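Local atomic coordinates of galectin-1 (Bufo arenarum, PDB entry 1A78), a protein that binds beta-galactosides as a homodimeric galectin, probably recognises a wide array of complex carbohydrates, and may regulate apoptosis and cell differentiation. Residues D38-L43 with E65-G70; N9-P14 with L115-F120; G22-D27 with E124-K129. One frame throughout, in Å; residues are numbered along the deposited sequence.

Contact 1: residues D38-L43 with E65-G70. With YIO (1-thio-beta-D-galactopyranose), chain C.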
ATOM      1  N   ASP A  38       9.411   2.378 -11.368  1.00 25.33           N
ATOM      2  CA  ASP A  38      10.311   2.421 -10.232  1.00 25.12           C
ATOM      3  C   ASP A  38      10.645   3.882  -9.910  1.00 25.60           C
ATOM      4  O   ASP A  38      10.071   4.794 -10.491  1.00 25.24           O
ATOM      5  CB  ASP A  38      11.579   1.595 -10.536  1.00 22.86           C
ATOM      6  CG  ASP A  38      12.226   1.985 -11.836  1.00 22.19           C
ATOM      7  OD1 ASP A  38      12.689   3.121 -11.935  1.00 22.67           O
ATOM      8  OD2 ASP A  38      12.274   1.174 -12.771  1.00 24.94           O
ATOM      9  N   ALA A  39      11.604   4.095  -9.018  1.00 26.93           N
ATOM     10  CA  ALA A  39      11.991   5.436  -8.603  1.00 27.00           C
ATOM     11  C   ALA A  39      12.618   6.325  -9.677  1.00 26.56           C
ATOM     12  O   ALA A  39      12.738   7.532  -9.475  1.00 29.54           O
ATOM     13  CB  ALA A  39      12.892   5.366  -7.390  1.00 27.65           C
ATOM     14  N   SER A  40      13.000   5.762 -10.813  1.00 23.59           N
ATOM     15  CA  SER A  40      13.601   6.567 -11.875  1.00 24.91           C
ATOM     16  C   SER A  40      12.747   6.634 -13.107  1.00 24.19           C
ATOM     17  O   SER A  40      13.194   7.169 -14.111  1.00 24.48           O
ATOM     18  CB  SER A  40      14.942   5.984 -12.330  1.00 27.43           C
ATOM     19  OG  SER A  40      15.858   5.892 -11.264  1.00 32.68           O
ATOM     20  N   ASN A  41      11.571   6.009 -13.081  1.00 25.64           N
ATOM     21  CA  ASN A  41      10.699   5.998 -14.249  1.00 25.17           C
ATOM     22  C   ASN A  41       9.288   6.167 -13.780  1.00 25.73           C
ATOM     23  O   ASN A  41       8.747   5.257 -13.177  1.00 27.11           O
ATOM     24  CB  ASN A  41      10.798   4.673 -15.018  1.00 26.44           C
ATOM     25  CG  ASN A  41      12.213   4.378 -15.519  1.00 28.66           C
ATOM     26  OD1 ASN A  41      12.609   4.791 -16.616  1.00 29.12           O
ATOM     27  ND2 ASN A  41      12.974   3.644 -14.721  1.00 27.68           N
ATOM     28  N   PHE A  42       8.726   7.354 -14.003  1.00 24.43           N
ATOM     29  CA  PHE A  42       7.355   7.676 -13.618  1.00 22.46           C
ATOM     30  C   PHE A  42       6.524   7.886 -14.863  1.00 22.52           C
ATOM     31  O   PHE A  42       6.965   8.510 -15.808  1.00 21.96           O
ATOM     32  CB  PHE A  42       7.297   8.965 -12.803  1.00 22.14           C
ATOM     33  CG  PHE A  42       8.033   8.902 -11.491  1.00 23.82           C
ATOM     34  CD1 PHE A  42       8.216   7.680 -10.819  1.00 23.02           C
ATOM     35  CD2 PHE A  42       8.502  10.069 -10.894  1.00 23.77           C
ATOM     36  CE1 PHE A  42       8.845   7.628  -9.576  1.00 19.69           C
ATOM     37  CE2 PHE A  42       9.138  10.029  -9.641  1.00 23.59           C
ATOM     38  CZ  PHE A  42       9.306   8.808  -8.984  1.00 21.92           C
ATOM     39  N   LEU A  43       5.359   7.258 -14.909  1.00 24.93           N
ATOM     40  CA  LEU A  43       4.440   7.447 -16.021  1.00 24.62           C
ATOM     41  C   LEU A  43       3.781   8.774 -15.650  1.00 22.51           C
ATOM     42  O   LEU A  43       3.560   9.610 -16.506  1.00 25.28           O
ATOM     43  CB  LEU A  43       3.403   6.325 -16.053  1.00 27.58           C
ATOM     44  CG  LEU A  43       3.001   5.745 -17.409  1.00 31.15           C
ATOM     45  CD1 LEU A  43       4.227   5.214 -18.173  1.00 31.40           C
ATOM     46  CD2 LEU A  43       1.987   4.621 -17.178  1.00 32.01           C
ATOM     47  N   GLU A  65      11.691   9.252 -17.358  1.00 31.85           N
ATOM     48  CA  GLU A  65      12.228   8.024 -17.913  1.00 32.84           C
ATOM     49  C   GLU A  65      13.739   8.037 -17.731  1.00 33.11           C
ATOM     50  O   GLU A  65      14.435   8.899 -18.272  1.00 31.33           O
ATOM     51  CB  GLU A  65      11.881   7.877 -19.393  1.00 36.30           C
ATOM     52  CG  GLU A  65      12.532   6.652 -20.006  1.00 44.43           C
ATOM     53  CD  GLU A  65      11.955   6.251 -21.349  1.00 49.18           C
ATOM     54  OE1 GLU A  65      12.130   7.016 -22.328  1.00 50.98           O
ATOM     55  OE2 GLU A  65      11.351   5.146 -21.421  1.00 54.02           O
ATOM     56  N   ALA A  66      14.238   7.105 -16.931  1.00 32.67           N
ATOM     57  CA  ALA A  66      15.666   7.010 -16.676  1.00 34.35           C
ATOM     58  C   ALA A  66      16.191   8.298 -16.021  1.00 35.87           C
ATOM     59  O   ALA A  66      17.263   8.816 -16.365  1.00 37.75           O
ATOM     60  CB  ALA A  66      16.412   6.699 -17.972  1.00 31.58           C
ATOM     61  N   ASP A  67      15.408   8.806 -15.077  1.00 35.77           N
ATOM     62  CA  ASP A  67      15.742  10.014 -14.325  1.00 35.77           C
ATOM     63  C   ASP A  67      15.681  11.338 -15.068  1.00 32.96           C
ATOM     64  O   ASP A  67      15.926  12.395 -14.484  1.00 33.44           O
ATOM     65  CB  ASP A  67      17.083   9.859 -13.619  1.00 37.94           C
ATOM     66  CG  ASP A  67      16.983   8.986 -12.404  1.00 41.40           C
ATOM     67  OD1 ASP A  67      16.082   9.256 -11.566  1.00 41.32           O
ATOM     68  OD2 ASP A  67      17.790   8.024 -12.305  1.00 44.34           O
ATOM     69  N   ALA A  68      15.318  11.282 -16.339  1.00 30.00           N
ATOM     70  CA  ALA A  68      15.194  12.485 -17.139  1.00 28.15           C
ATOM     71  C   ALA A  68      13.724  12.905 -17.193  1.00 26.43           C
ATOM     72  O   ALA A  68      12.882  12.182 -17.741  1.00 26.19           O
ATOM     73  CB  ALA A  68      15.722  12.236 -18.545  1.00 27.07           C
ATOM     74  N   TRP A  69      13.416  14.046 -16.583  1.00 24.62           N
ATOM     75  CA  TRP A  69      12.068  14.574 -16.590  1.00 22.73           C
ATOM     76  C   TRP A  69      11.627  14.942 -18.006  1.00 23.40           C
ATOM     77  O   TRP A  69      12.456  15.240 -18.861  1.00 24.80           O
ATOM     78  CB  TRP A  69      11.993  15.778 -15.699  1.00 19.94           C
ATOM     79  CG  TRP A  69      12.129  15.457 -14.277  1.00 18.46           C
ATOM     80  CD1 TRP A  69      13.194  15.735 -13.482  1.00 19.11           C
ATOM     81  CD2 TRP A  69      11.146  14.857 -13.437  1.00 18.78           C
ATOM     82  NE1 TRP A  69      12.940  15.361 -12.194  1.00 18.29           N
ATOM     83  CE2 TRP A  69      11.687  14.813 -12.131  1.00 19.10           C
ATOM     84  CE3 TRP A  69       9.856  14.354 -13.652  1.00 20.62           C
ATOM     85  CZ2 TRP A  69      10.990  14.283 -11.038  1.00 19.68           C
ATOM     86  CZ3 TRP A  69       9.157  13.825 -12.562  1.00 21.17           C
ATOM     87  CH2 TRP A  69       9.734  13.796 -11.270  1.00 20.94           C
ATOM     88  N   GLY A  70      10.327  14.834 -18.275  1.00 25.40           N
ATOM     89  CA  GLY A  70       9.787  15.165 -19.598  1.00 25.67           C
ATOM     90  C   GLY A  70       9.137  16.547 -19.600  1.00 24.60           C
ATOM     91  O   GLY A  70       9.487  17.392 -18.780  1.00 24.43           O
TER
HETATM   92  C1  YIO C   1      11.419  19.639 -10.754  1.00 27.85           C
HETATM   93  C2  YIO C   1      11.249  19.049  -9.376  1.00 28.48           C
HETATM   94  C3  YIO C   1      10.894  17.579  -9.480  1.00 27.92           C
HETATM   95  C4  YIO C   1       9.606  17.463 -10.248  1.00 27.65           C
HETATM   96  C5  YIO C   1       9.774  18.121 -11.617  1.00 27.68           C
HETATM   97  C6  YIO C   1       8.489  18.154 -12.402  1.00 26.44           C
HETATM   98  O2  YIO C   1      12.449  19.196  -8.650  1.00 31.07           O
HETATM   99  O3  YIO C   1      10.711  17.048  -8.181  1.00 28.70           O
HETATM  100  O4  YIO C   1       8.568  18.087  -9.511  1.00 27.01           O
HETATM  101  O5  YIO C   1      10.216  19.487 -11.501  1.00 30.24           O
HETATM  102  O6  YIO C   1       8.772  18.382 -13.774  1.00 27.27           O
HETATM  103  S1  YIO C   1      11.541  21.426 -10.475  1.00 27.70           S
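Asn41 OD1 takes the backbone N-H of Ala66 at 2.8 Å, the shortest hydrogen bond across this contact. The donor stands above the carbonyl plane of the amide, 55° out of it. The other end of the same amide is held too: Asn41 ND2 donates a hydrogen bond to Asp38 OD1 at 2.8 Å. Asp38 OD1 also accepts from Ser40 N through its anti lone pair, which makes an Asx turn. Two donors thus grip one carboxylate oxygen, and the Asn41 amide is fixed at both ends. Asp67 N adds a backbone bond to Ser40 O at 2.9 Å, in the carbonyl plane. Ser40 OG, anti to its own carbonyl carbon (chi1 -58°), donates to Asp67 OD2 at 3.1 Å from above the carboxylate plane.

Two tight turns meet here, a type I turn from Asp38 to Asn41 and a type I' turn from Glu65 to Ala68. The second is the hairpin turn that joins strands 58-65 and 68-75 of the sugar-binding sheet of the galectin beta-sandwich.

Apolar contact is slight. Trp69 CH2 comes to the edge of the Phe42 ring, 3.9 Å from Phe42 CD2. Lys64 makes a cation-pi contact with Phe42. One face of the Trp69 indole carries the thiogalactose, with Trp69 CZ2 3.6 Å from YIO C4. Glu72, Asn62 and Arg49 hydrogen-bond to the same sugar.

Contact 2: residues N9-P14 with L115-F120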
ATOM      1  N   ASN A   9       4.349  -3.917  -7.055  1.00 30.99           N
ATOM      2  CA  ASN A   9       3.408  -4.966  -7.475  1.00 35.14           C
ATOM      3  C   ASN A   9       1.954  -4.464  -7.427  1.00 34.88           C
ATOM      4  O   ASN A   9       1.040  -5.249  -7.204  1.00 34.22           O
ATOM      5  CB  ASN A   9       3.487  -6.191  -6.559  1.00 40.57           C
ATOM      6  CG  ASN A   9       4.393  -7.266  -7.076  1.00 45.52           C
ATOM      7  OD1 ASN A   9       4.349  -7.636  -8.257  1.00 47.23           O
ATOM      8  ND2 ASN A   9       5.202  -7.821  -6.177  1.00 46.91           N
ATOM      9  N   LEU A  10       1.741  -3.161  -7.584  1.00 34.32           N
ATOM     10  CA  LEU A  10       0.394  -2.592  -7.549  1.00 33.89           C
ATOM     11  C   LEU A  10      -0.484  -3.177  -8.662  1.00 34.24           C
ATOM     12  O   LEU A  10      -1.701  -3.225  -8.531  1.00 34.75           O
ATOM     13  CB  LEU A  10       0.461  -1.058  -7.685  1.00 33.13           C
ATOM     14  CG  LEU A  10      -0.816  -0.193  -7.649  1.00 33.31           C
ATOM     15  CD1 LEU A  10      -1.379  -0.170  -6.254  1.00 33.49           C
ATOM     16  CD2 LEU A  10      -0.525   1.240  -8.088  1.00 30.88           C
ATOM     17  N   ASN A  11       0.140  -3.604  -9.755  1.00 35.00           N
ATOM     18  CA  ASN A  11      -0.551  -4.162 -10.924  1.00 36.16           C
ATOM     19  C   ASN A  11      -1.795  -3.426 -11.392  1.00 33.60           C
ATOM     20  O   ASN A  11      -2.852  -4.026 -11.563  1.00 34.18           O
ATOM     21  CB  ASN A  11      -0.871  -5.651 -10.730  1.00 42.04           C
ATOM     22  CG  ASN A  11      -1.312  -6.328 -12.028  1.00 47.27           C
ATOM     23  OD1 ASN A  11      -0.517  -6.462 -12.969  1.00 52.16           O
ATOM     24  ND2 ASN A  11      -2.583  -6.734 -12.098  1.00 49.34           N
ATOM     25  N   LEU A  12      -1.676  -2.128 -11.619  1.00 32.37           N
ATOM     26  CA  LEU A  12      -2.822  -1.358 -12.089  1.00 31.34           C
ATOM     27  C   LEU A  12      -2.874  -1.520 -13.598  1.00 29.59           C
ATOM     28  O   LEU A  12      -1.940  -1.147 -14.286  1.00 29.02           O
ATOM     29  CB  LEU A  12      -2.685   0.120 -11.694  1.00 31.40           C
ATOM     30  CG  LEU A  12      -3.912   1.037 -11.798  1.00 31.91           C
ATOM     31  CD1 LEU A  12      -4.993   0.635 -10.789  1.00 30.79           C
ATOM     32  CD2 LEU A  12      -3.492   2.468 -11.546  1.00 31.49           C
ATOM     33  N   LYS A  13      -3.936  -2.143 -14.103  1.00 30.27           N
ATOM     34  CA  LYS A  13      -4.106  -2.379 -15.538  1.00 30.36           C
ATOM     35  C   LYS A  13      -5.091  -1.356 -16.031  1.00 29.08           C
ATOM     36  O   LYS A  13      -5.816  -0.765 -15.226  1.00 27.93           O
ATOM     37  CB  LYS A  13      -4.662  -3.787 -15.790  1.00 33.61           C
ATOM     38  CG  LYS A  13      -3.825  -4.917 -15.174  1.00 37.18           C
ATOM     39  CD  LYS A  13      -4.373  -6.274 -15.552  1.00 42.19           C
ATOM     40  CE  LYS A  13      -3.383  -7.402 -15.232  1.00 47.28           C
ATOM     41  NZ  LYS A  13      -2.082  -7.290 -15.985  1.00 50.28           N
ATOM     42  N   PRO A  14      -5.128  -1.108 -17.353  1.00 29.25           N
ATOM     43  CA  PRO A  14      -6.087  -0.111 -17.833  1.00 31.07           C
ATOM     44  C   PRO A  14      -7.528  -0.448 -17.445  1.00 33.19           C
ATOM     45  O   PRO A  14      -7.917  -1.625 -17.320  1.00 33.85           O
ATOM     46  CB  PRO A  14      -5.846  -0.080 -19.350  1.00 29.42           C
ATOM     47  CG  PRO A  14      -5.165  -1.355 -19.646  1.00 29.43           C
ATOM     48  CD  PRO A  14      -4.290  -1.602 -18.455  1.00 29.14           C
ATOM     49  N   LEU A 115       2.275   0.721 -20.622  1.00 36.12           N
ATOM     50  CA  LEU A 115       2.760  -0.427 -19.891  1.00 33.31           C
ATOM     51  C   LEU A 115       1.588  -1.382 -19.787  1.00 33.63           C
ATOM     52  O   LEU A 115       0.437  -0.941 -19.715  1.00 32.57           O
ATOM     53  CB  LEU A 115       3.155   0.016 -18.474  1.00 32.87           C
ATOM     54  CG  LEU A 115       4.233   1.101 -18.404  1.00 33.91           C
ATOM     55  CD1 LEU A 115       4.383   1.642 -16.986  1.00 33.54           C
ATOM     56  CD2 LEU A 115       5.539   0.532 -18.933  1.00 31.85           C
ATOM     57  N   PRO A 116       1.855  -2.703 -19.848  1.00 32.71           N
ATOM     58  CA  PRO A 116       0.791  -3.711 -19.739  1.00 31.53           C
ATOM     59  C   PRO A 116       0.048  -3.530 -18.390  1.00 30.30           C
ATOM     60  O   PRO A 116      -1.119  -3.892 -18.266  1.00 32.40           O
ATOM     61  CB  PRO A 116       1.568  -5.020 -19.789  1.00 30.93           C
ATOM     62  CG  PRO A 116       2.741  -4.681 -20.653  1.00 32.47           C
ATOM     63  CD  PRO A 116       3.153  -3.328 -20.170  1.00 30.43           C
ATOM     64  N   SER A 117       0.751  -3.003 -17.388  1.00 27.99           N
ATOM     65  CA  SER A 117       0.191  -2.715 -16.079  1.00 26.61           C
ATOM     66  C   SER A 117       1.184  -1.796 -15.394  1.00 26.39           C
ATOM     67  O   SER A 117       2.344  -1.756 -15.782  1.00 28.42           O
ATOM     68  CB  SER A 117      -0.002  -3.982 -15.246  1.00 25.57           C
ATOM     69  OG  SER A 117       1.184  -4.383 -14.588  1.00 26.52           O
ATOM     70  N   ILE A 118       0.737  -1.082 -14.363  1.00 27.09           N
ATOM     71  CA  ILE A 118       1.572  -0.158 -13.594  1.00 26.87           C
ATOM     72  C   ILE A 118       2.014  -0.806 -12.262  1.00 26.84           C
ATOM     73  O   ILE A 118       1.238  -0.900 -11.306  1.00 26.29           O
ATOM     74  CB  ILE A 118       0.813   1.167 -13.321  1.00 26.45           C
ATOM     75  CG1 ILE A 118       0.476   1.840 -14.643  1.00 25.58           C
ATOM     76  CG2 ILE A 118       1.654   2.093 -12.456  1.00 22.04           C
ATOM     77  CD1 ILE A 118      -0.355   3.075 -14.468  1.00 28.43           C
ATOM     78  N   PRO A 119       3.302  -1.167 -12.163  1.00 26.13           N
ATOM     79  CA  PRO A 119       3.903  -1.810 -10.994  1.00 24.86           C
ATOM     80  C   PRO A 119       4.158  -1.036  -9.737  1.00 25.05           C
ATOM     81  O   PRO A 119       4.036  -1.604  -8.653  1.00 26.73           O
ATOM     82  CB  PRO A 119       5.258  -2.288 -11.516  1.00 25.67           C
ATOM     83  CG  PRO A 119       5.182  -2.177 -13.027  1.00 27.33           C
ATOM     84  CD  PRO A 119       4.301  -0.991 -13.232  1.00 26.97           C
ATOM     85  N   PHE A 120       4.447   0.260  -9.860  1.00 25.54           N
ATOM     86  CA  PHE A 120       4.885   1.068  -8.717  1.00 22.76           C
ATOM     87  C   PHE A 120       4.137   2.331  -8.361  1.00 21.85           C
ATOM     88  O   PHE A 120       3.733   3.090  -9.234  1.00 22.50           O
ATOM     89  CB  PHE A 120       6.366   1.413  -8.999  1.00 23.88           C
ATOM     90  CG  PHE A 120       7.043   2.256  -7.949  1.00 23.75           C
ATOM     91  CD1 PHE A 120       7.625   1.664  -6.833  1.00 25.43           C
ATOM     92  CD2 PHE A 120       7.186   3.627  -8.129  1.00 23.09           C
ATOM     93  CE1 PHE A 120       8.349   2.413  -5.920  1.00 25.31           C
ATOM     94  CE2 PHE A 120       7.906   4.378  -7.224  1.00 25.36           C
ATOM     95  CZ  PHE A 120       8.497   3.769  -6.113  1.00 24.30           C
TER
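Leu12 and Ile118 form an antiparallel hydrogen-bonded pair, and Asn11 faces Ile118 as well, which makes a G1 beta bulge. The contact joins strand 6-12, outermost in its sheet within this chain, to strand 118-124 in the galectin beta-sandwich.

Backbone bonds carry the pairing. Ile118 N gives to Leu12 O at 2.7 Å, and Leu12 N returns a bond to Ile118 O at 3.2 Å. Asn11 N also lies near Ile118 O, but its angle is too poor for a bond. Past the bulge, Leu10 N donates to Pro119 O at 3.0 Å, from above the carbonyl plane.

Apolar contact lies on the face that holds Leu12 and Ile118, whose CB atoms are 4.0 Å apart. Both side chains touch Tyr92 of strand 85-92, so they pack in the interior between the two sheets. Leu10 CB lies close to Ile118 O and Pro119 O. Leu10 also packs on Phe128 of the second subunit, so the Asn9-Leu10 part of the contact reaches the dimer interface.

One bond between side chains crosses the contact. Asn11 CB points away, but with CG anti to the backbone N (chi1 -168°) the side-chain end comes nearer Ser117. Lys13 CG lies 3.9 Å from Ser117 CB. Lys13 NZ makes a weak bond to Asn11 OD1. Ser117 OG donates to Asn11 OD1 at 3.1 Å, standing 39° out of the amide carbonyl plane.

Contact 3: residues G22-D27 with E124-K129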
ATOM      1  N   GLY A  22      -4.575  10.597   2.540  1.00 36.89           N
ATOM      2  CA  GLY A  22      -3.537  10.874   3.505  1.00 36.25           C
ATOM      3  C   GLY A  22      -3.670  12.243   4.119  1.00 38.56           C
ATOM      4  O   GLY A  22      -4.653  12.945   3.880  1.00 38.49           O
ATOM      5  N   SER A  23      -2.693  12.609   4.940  1.00 39.45           N
ATOM      6  CA  SER A  23      -2.690  13.905   5.593  1.00 43.01           C
ATOM      7  C   SER A  23      -1.550  14.815   5.148  1.00 43.94           C
ATOM      8  O   SER A  23      -0.387  14.392   5.034  1.00 42.68           O
ATOM      9  CB  SER A  23      -2.657  13.748   7.112  1.00 43.38           C
ATOM     10  OG  SER A  23      -3.933  13.388   7.596  1.00 48.92           O
ATOM     11  N   ILE A  24      -1.923  16.064   4.869  1.00 44.52           N
ATOM     12  CA  ILE A  24      -1.005  17.107   4.448  1.00 44.47           C
ATOM     13  C   ILE A  24      -0.521  17.813   5.697  1.00 45.18           C
ATOM     14  O   ILE A  24      -1.329  18.208   6.543  1.00 44.91           O
ATOM     15  CB  ILE A  24      -1.711  18.194   3.599  1.00 44.09           C
ATOM     16  CG1 ILE A  24      -2.302  17.610   2.319  1.00 44.01           C
ATOM     17  CG2 ILE A  24      -0.733  19.308   3.253  1.00 43.60           C
ATOM     18  CD1 ILE A  24      -2.887  18.679   1.409  1.00 44.50           C
ATOM     19  N   PRO A  25       0.803  17.915   5.872  1.00 46.09           N
ATOM     20  CA  PRO A  25       1.340  18.607   7.057  1.00 47.34           C
ATOM     21  C   PRO A  25       0.923  20.112   7.041  1.00 49.63           C
ATOM     22  O   PRO A  25       0.650  20.700   5.982  1.00 46.48           O
ATOM     23  CB  PRO A  25       2.850  18.422   6.890  1.00 45.99           C
ATOM     24  CG  PRO A  25       2.940  17.090   6.161  1.00 45.09           C
ATOM     25  CD  PRO A  25       1.864  17.204   5.132  1.00 44.20           C
ATOM     26  N   PRO A  26       0.882  20.753   8.219  1.00 53.19           N
ATOM     27  CA  PRO A  26       0.495  22.171   8.317  1.00 54.85           C
ATOM     28  C   PRO A  26       1.528  23.100   7.686  1.00 56.16           C
ATOM     29  O   PRO A  26       1.218  24.223   7.298  1.00 56.83           O
ATOM     30  CB  PRO A  26       0.393  22.387   9.823  1.00 54.59           C
ATOM     31  CG  PRO A  26       1.522  21.512  10.344  1.00 56.26           C
ATOM     32  CD  PRO A  26       1.360  20.239   9.521  1.00 54.71           C
ATOM     33  N   ASP A  27       2.770  22.641   7.626  1.00 57.23           N
ATOM     34  CA  ASP A  27       3.837  23.419   7.032  1.00 58.70           C
ATOM     35  C   ASP A  27       4.378  22.555   5.918  1.00 56.47           C
ATOM     36  O   ASP A  27       5.450  21.965   6.044  1.00 58.97           O
ATOM     37  CB  ASP A  27       4.926  23.723   8.077  1.00 63.71           C
ATOM     38  CG  ASP A  27       4.522  24.849   9.040  1.00 68.07           C
ATOM     39  OD1 ASP A  27       4.157  25.951   8.555  1.00 68.65           O
ATOM     40  OD2 ASP A  27       4.562  24.628  10.278  1.00 70.33           O
ATOM     41  N   GLU A 124       5.350  11.298  -1.502  1.00 34.49           N
ATOM     42  CA  GLU A 124       6.433  12.090  -0.958  1.00 36.98           C
ATOM     43  C   GLU A 124       5.826  13.239  -0.164  1.00 37.15           C
ATOM     44  O   GLU A 124       5.008  13.996  -0.692  1.00 36.39           O
ATOM     45  CB  GLU A 124       7.296  12.682  -2.068  1.00 40.96           C
ATOM     46  CG  GLU A 124       7.864  11.728  -3.113  1.00 47.92           C
ATOM     47  CD  GLU A 124       8.541  12.501  -4.259  1.00 53.85           C
ATOM     48  OE1 GLU A 124       8.743  13.735  -4.107  1.00 57.46           O
ATOM     49  OE2 GLU A 124       8.864  11.896  -5.315  1.00 56.34           O
ATOM     50  N   GLY A 125       6.204  13.357   1.102  1.00 36.58           N
ATOM     51  CA  GLY A 125       5.709  14.450   1.910  1.00 38.25           C
ATOM     52  C   GLY A 125       4.214  14.499   2.146  1.00 39.13           C
ATOM     53  O   GLY A 125       3.628  15.576   2.276  1.00 42.44           O
ATOM     54  N   LEU A 126       3.612  13.327   2.273  1.00 37.78           N
ATOM     55  CA  LEU A 126       2.183  13.199   2.502  1.00 35.02           C
ATOM     56  C   LEU A 126       2.042  11.997   3.440  1.00 35.87           C
ATOM     57  O   LEU A 126       2.646  10.944   3.203  1.00 35.01           O
ATOM     58  CB  LEU A 126       1.505  12.919   1.165  1.00 32.05           C
ATOM     59  CG  LEU A 126      -0.005  12.847   1.118  1.00 31.60           C
ATOM     60  CD1 LEU A 126      -0.609  14.200   1.410  1.00 31.49           C
ATOM     61  CD2 LEU A 126      -0.420  12.348  -0.237  1.00 33.15           C
ATOM     62  N   ALA A 127       1.332  12.178   4.548  1.00 36.30           N
ATOM     63  CA  ALA A 127       1.138  11.085   5.501  1.00 37.00           C
ATOM     64  C   ALA A 127       0.079  10.118   4.984  1.00 36.10           C
ATOM     65  O   ALA A 127      -1.064  10.496   4.777  1.00 36.18           O
ATOM     66  CB  ALA A 127       0.742  11.625   6.886  1.00 37.59           C
ATOM     67  N   PHE A 128       0.491   8.880   4.755  1.00 34.45           N
ATOM     68  CA  PHE A 128      -0.368   7.811   4.267  1.00 33.69           C
ATOM     69  C   PHE A 128      -1.462   7.397   5.260  1.00 33.04           C
ATOM     70  O   PHE A 128      -1.241   7.319   6.461  1.00 32.35           O
ATOM     71  CB  PHE A 128       0.532   6.611   3.942  1.00 34.71           C
ATOM     72  CG  PHE A 128      -0.203   5.330   3.665  1.00 34.16           C
ATOM     73  CD1 PHE A 128      -0.770   5.095   2.425  1.00 34.11           C
ATOM     74  CD2 PHE A 128      -0.309   4.353   4.651  1.00 34.53           C
ATOM     75  CE1 PHE A 128      -1.432   3.911   2.168  1.00 35.44           C
ATOM     76  CE2 PHE A 128      -0.969   3.169   4.408  1.00 33.65           C
ATOM     77  CZ  PHE A 128      -1.531   2.943   3.168  1.00 34.94           C
ATOM     78  N   LYS A 129      -2.667   7.187   4.765  1.00 32.75           N
ATOM     79  CA  LYS A 129      -3.743   6.717   5.627  1.00 33.03           C
ATOM     80  C   LYS A 129      -4.308   5.448   4.998  1.00 29.68           C
ATOM     81  O   LYS A 129      -4.493   4.459   5.677  1.00 30.16           O
ATOM     82  CB  LYS A 129      -4.833   7.784   5.827  1.00 36.35           C
ATOM     83  CG  LYS A 129      -4.356   8.979   6.654  1.00 43.12           C
ATOM     84  CD  LYS A 129      -5.512   9.808   7.207  1.00 48.09           C
ATOM     85  CE  LYS A 129      -5.017  10.795   8.277  1.00 50.37           C
ATOM     86  NZ  LYS A 129      -6.118  11.471   9.054  1.00 50.18           N
TER
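Ser23 and Ala127 pair through two backbone hydrogen bonds. Ala127 N gives to Ser23 O at 2.8 Å, with the donor in the carbonyl plane and an N-H...O angle of 160°. Ser23 N gives to Ala127 O in return, but the place of that oxygen is less sure in the model. Gly22 and Phe128 follow as a non-hydrogen-bonded pair, with CA atoms 4.5 Å apart. Beyond Ser23 the chains move apart, and the CA atoms of Ile24 and Leu126 are 5.4 Å from each other.

This is where edge strand 127-133 joins strand 16-23 in the five-stranded sheet of the galectin beta-sandwich. Gly125 and Leu126 lead into that strand from strand 118-124 of the other sheet, so the short link passes from one sheet to the other. Gly125, with no side chain, readily takes the positive phi of 63° found in this link. Strand 127-133 is an edge within its own chain, but the second subunit lies against it: Lys129 makes backbone hydrogen bonds to that subunit, and Phe128 packs on its Thr133.

The apolar contact joins Leu126 CD1, placed by a chi2 of 67°, to Ile24 CG1 at 3.9 Å. Leu126 and Ile24 both touch Val86 and Phe31, which belong to different sheets, so they help fill the interior of the sandwich. Two carbons pack on backbone oxygens: Leu126 CD1 lies 3.6 Å from Ser23 O, and Pro25 CD sits 3.7 Å from Gly125 O.

On the face with Ser23 and Ala127, the two CB atoms are 4.0 Å apart. The Lys129 chain is extended beyond CG and passes alongside Gly22. Lys129 CG is 3.8 Å from Gly22 CA. The amino group of Lys129 forms a long, weak ion pair with Glu85.

Contacts 1 and 2 reach the same sheet, with centres 15 Å apart. They touch through Leu43 CD1 and Leu115 CD1, 3.8 Å apart, and through Leu43 CD2 and Ile118 CD1, 3.9 Å apart. Contact 3 has its pairing in the other sheet; its centre is about 23 Å from that of contact 1 and 24 Å from that of contact 2. Strand 6-12 leads on to 16-23, and 118-124 to 127-133, so contacts 2 and 3 follow each other along the chain at both segments. Both touch the second subunit. Contact 1 is nested inside the loops they close. It alone holds binding-site residues, Trp69 and Gly70. Gly125 CA lies 11.6 Å from YIO O3.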